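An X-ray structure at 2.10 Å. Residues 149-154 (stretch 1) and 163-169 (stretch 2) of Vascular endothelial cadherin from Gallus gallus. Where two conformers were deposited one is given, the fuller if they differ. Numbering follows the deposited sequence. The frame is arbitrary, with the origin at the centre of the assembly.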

# COMPACT_ATOMS: atom_id res chain seq x y z
N GLY A 149 34.52 15.41 -29.11
CA GLY A 149 35.49 14.45 -29.72
C GLY A 149 34.90 13.23 -30.40
O GLY A 149 35.61 12.26 -30.72
N ASN A 150 33.59 13.27 -30.62
CA ASN A 150 32.86 12.15 -31.20
C ASN A 150 33.21 11.90 -32.69
O ASN A 150 32.91 10.84 -33.23
CB ASN A 150 31.34 12.34 -30.96
CG ASN A 150 30.90 13.79 -31.13
OD1 ASN A 150 31.13 14.66 -30.26
ND2 ASN A 150 30.27 14.07 -32.28
N GLU A 151 33.87 12.85 -33.34
CA GLU A 151 34.39 12.67 -34.71
C GLU A 151 35.60 11.74 -34.78
O GLU A 151 35.91 11.17 -35.85
CB GLU A 151 34.84 14.02 -35.28
CG GLU A 151 33.76 15.08 -35.27
CD GLU A 151 33.68 15.86 -33.94
OE1 GLU A 151 34.39 15.53 -32.94
OE2 GLU A 151 32.88 16.84 -33.91
N TYR A 152 36.29 11.60 -33.64
CA TYR A 152 37.55 10.87 -33.52
C TYR A 152 37.40 9.50 -32.86
O TYR A 152 38.11 8.55 -33.25
CB TYR A 152 38.59 11.74 -32.79
CG TYR A 152 38.82 13.02 -33.54
CD1 TYR A 152 38.25 14.22 -33.10
CD2 TYR A 152 39.52 13.03 -34.76
CE1 TYR A 152 38.40 15.38 -33.80
CE2 TYR A 152 39.69 14.20 -35.46
CZ TYR A 152 39.13 15.36 -34.98
OH TYR A 152 39.27 16.53 -35.66
N PHE A 153 36.44 9.40 -31.91
CA PHE A 153 36.19 8.19 -31.09
C PHE A 153 34.71 7.95 -30.90
O PHE A 153 33.95 8.89 -30.87
CB PHE A 153 36.88 8.30 -29.70
CG PHE A 153 38.37 8.49 -29.79
CD1 PHE A 153 38.92 9.78 -29.87
CD2 PHE A 153 39.21 7.40 -29.91
CE1 PHE A 153 40.30 9.97 -30.01
CE2 PHE A 153 40.62 7.58 -30.05
CZ PHE A 153 41.15 8.87 -30.10
N THR A 154 34.31 6.70 -30.78
CA THR A 154 32.94 6.35 -30.43
C THR A 154 32.94 5.65 -29.08
O THR A 154 33.98 5.21 -28.59
CB THR A 154 32.25 5.44 -31.50
OG1 THR A 154 32.88 4.16 -31.56
CG2 THR A 154 32.23 6.13 -32.91
N THR A 163 38.28 3.78 -31.80
CA THR A 163 38.63 4.76 -32.84
C THR A 163 37.43 4.87 -33.80
O THR A 163 36.82 3.86 -34.16
CB THR A 163 39.92 4.35 -33.64
OG1 THR A 163 39.69 3.09 -34.26
CG2 THR A 163 41.17 4.25 -32.70
N ALA A 164 37.11 6.11 -34.18
CA ALA A 164 36.01 6.45 -35.09
C ALA A 164 36.49 6.69 -36.52
O ALA A 164 35.67 6.85 -37.41
CB ALA A 164 35.24 7.68 -34.61
N ARG A 165 37.79 6.66 -36.72
CA ARG A 165 38.43 6.95 -38.02
C ARG A 165 39.63 6.04 -38.10
O ARG A 165 40.21 5.72 -37.06
CB ARG A 165 38.94 8.41 -38.08
CG ARG A 165 37.84 9.50 -38.03
CD ARG A 165 38.42 10.92 -38.16
NE ARG A 165 39.01 11.10 -39.50
CZ ARG A 165 38.37 11.57 -40.56
NH1 ARG A 165 37.08 11.92 -40.49
NH2 ARG A 165 39.04 11.66 -41.72
N ALA A 166 40.05 5.68 -39.31
CA ALA A 166 41.26 4.85 -39.51
C ALA A 166 42.51 5.68 -39.77
O ALA A 166 43.58 5.12 -39.90
CB ALA A 166 41.06 3.87 -40.65
N ASP A 167 42.40 7.01 -39.84
CA ASP A 167 43.56 7.86 -40.19
C ASP A 167 44.10 8.70 -39.03
O ASP A 167 44.63 9.79 -39.27
CB ASP A 167 43.19 8.80 -41.37
CG ASP A 167 41.95 9.63 -41.09
OD1 ASP A 167 41.45 10.34 -42.00
OD2 ASP A 167 41.44 9.56 -39.94
N LEU A 168 43.95 8.25 -37.78
CA LEU A 168 44.46 9.08 -36.67
C LEU A 168 45.99 9.11 -36.66
O LEU A 168 46.65 8.11 -36.44
CB LEU A 168 43.90 8.69 -35.30
CG LEU A 168 42.36 8.61 -35.16
CD1 LEU A 168 41.97 8.08 -33.81
CD2 LEU A 168 41.71 9.96 -35.44
N ASP A 169 46.52 10.31 -36.88
CA ASP A 169 47.94 10.53 -37.16
C ASP A 169 48.52 11.28 -35.98
O ASP A 169 48.10 12.41 -35.68
CB ASP A 169 48.04 11.37 -38.44
CG ASP A 169 49.49 11.48 -38.98
OD1 ASP A 169 49.69 11.20 -40.18
OD2 ASP A 169 50.41 11.82 -38.21
O HOH W 1 35.03 11.32 -38.29
O HOH W 2 34.22 3.22 -33.84

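Only one direct hydrogen bond joins these two stretches, and two water molecules supply the rest of the polar bridging. The direct bond runs from Ala164 N to Tyr152 O, at 2.8 Å and with an N-H...O angle of 160°, a short and nearly straight arrangement between backbone groups. It lies beside the antiparallel bridge between Phe153 and Thr163, a non-hydrogen-bonded pair whose CA atoms are 4.5 Å apart and whose side chains diverge.

The waters extend the polar link beyond this bond. One donates to Glu151 O at 2.6 Å and accepts from Arg165 NH1 at 3.1 Å, so that a backbone carbonyl and a guanidinium group are joined without touching. The other donates to Thr163 O at 2.7 Å and lies 2.8 Å from Thr154 OG1; the threonine hydroxyl gives this exposed position a polar group that can reach the water.

Before the strand, stretch 1 turns on itself: Gly149 O accepts from Tyr152 N at 3.1 Å and from Phe153 N at 3.2 Å. Gly149, with phi near 97°, suits its place because a CB there would be jammed against the carbonyl oxygen of the preceding residue.

Ala164 points its CB toward this turn and the start of the strand. Ala164 CB packs 3.4 Å from Phe153 N and 3.8 Å from both Glu151 O and Thr154 CG2. A small side chain suits this position, where backbone atoms of the other stretch come so close.

Leu168 also points toward stretch 1, and its branched end meets two aromatic rings. Leu168 CD2 lies 3.8 Å from Tyr152 CD2, at the edge of the tyrosine ring, while Leu168 CD1 lies 3.9 Å from Phe153 CZ. Both aromatic residues have CA-to-CB bonds pointing away from stretch 2, yet their rings reach this leucine. Phe153 and Leu168 are buried, as befits wholly apolar side chains; Tyr152 remains partly exposed. Thr163, also buried, has its OG1 satisfied by a hydrogen bond elsewhere in the structure, and Thr163 CG2 lies 4.3 Å from Phe153 CE2.

Arg165 uses both its aliphatic carbons and its charged end. Arg165 CG approaches Glu151 O at 3.4 Å and Arg165 CD lies 4.1 Å from Tyr152 CD2. Farther along its side chain, Arg165 NE and Arg165 NH2 donate to Asp167 OD2 and Asp167 OD1 at 2.9 and 2.8 Å, respectively, in a two-pronged salt bridge. Asp167 makes no contact with stretch 1, but its carboxylate holds the guanidinium group whose NH1 donates to the bridging water.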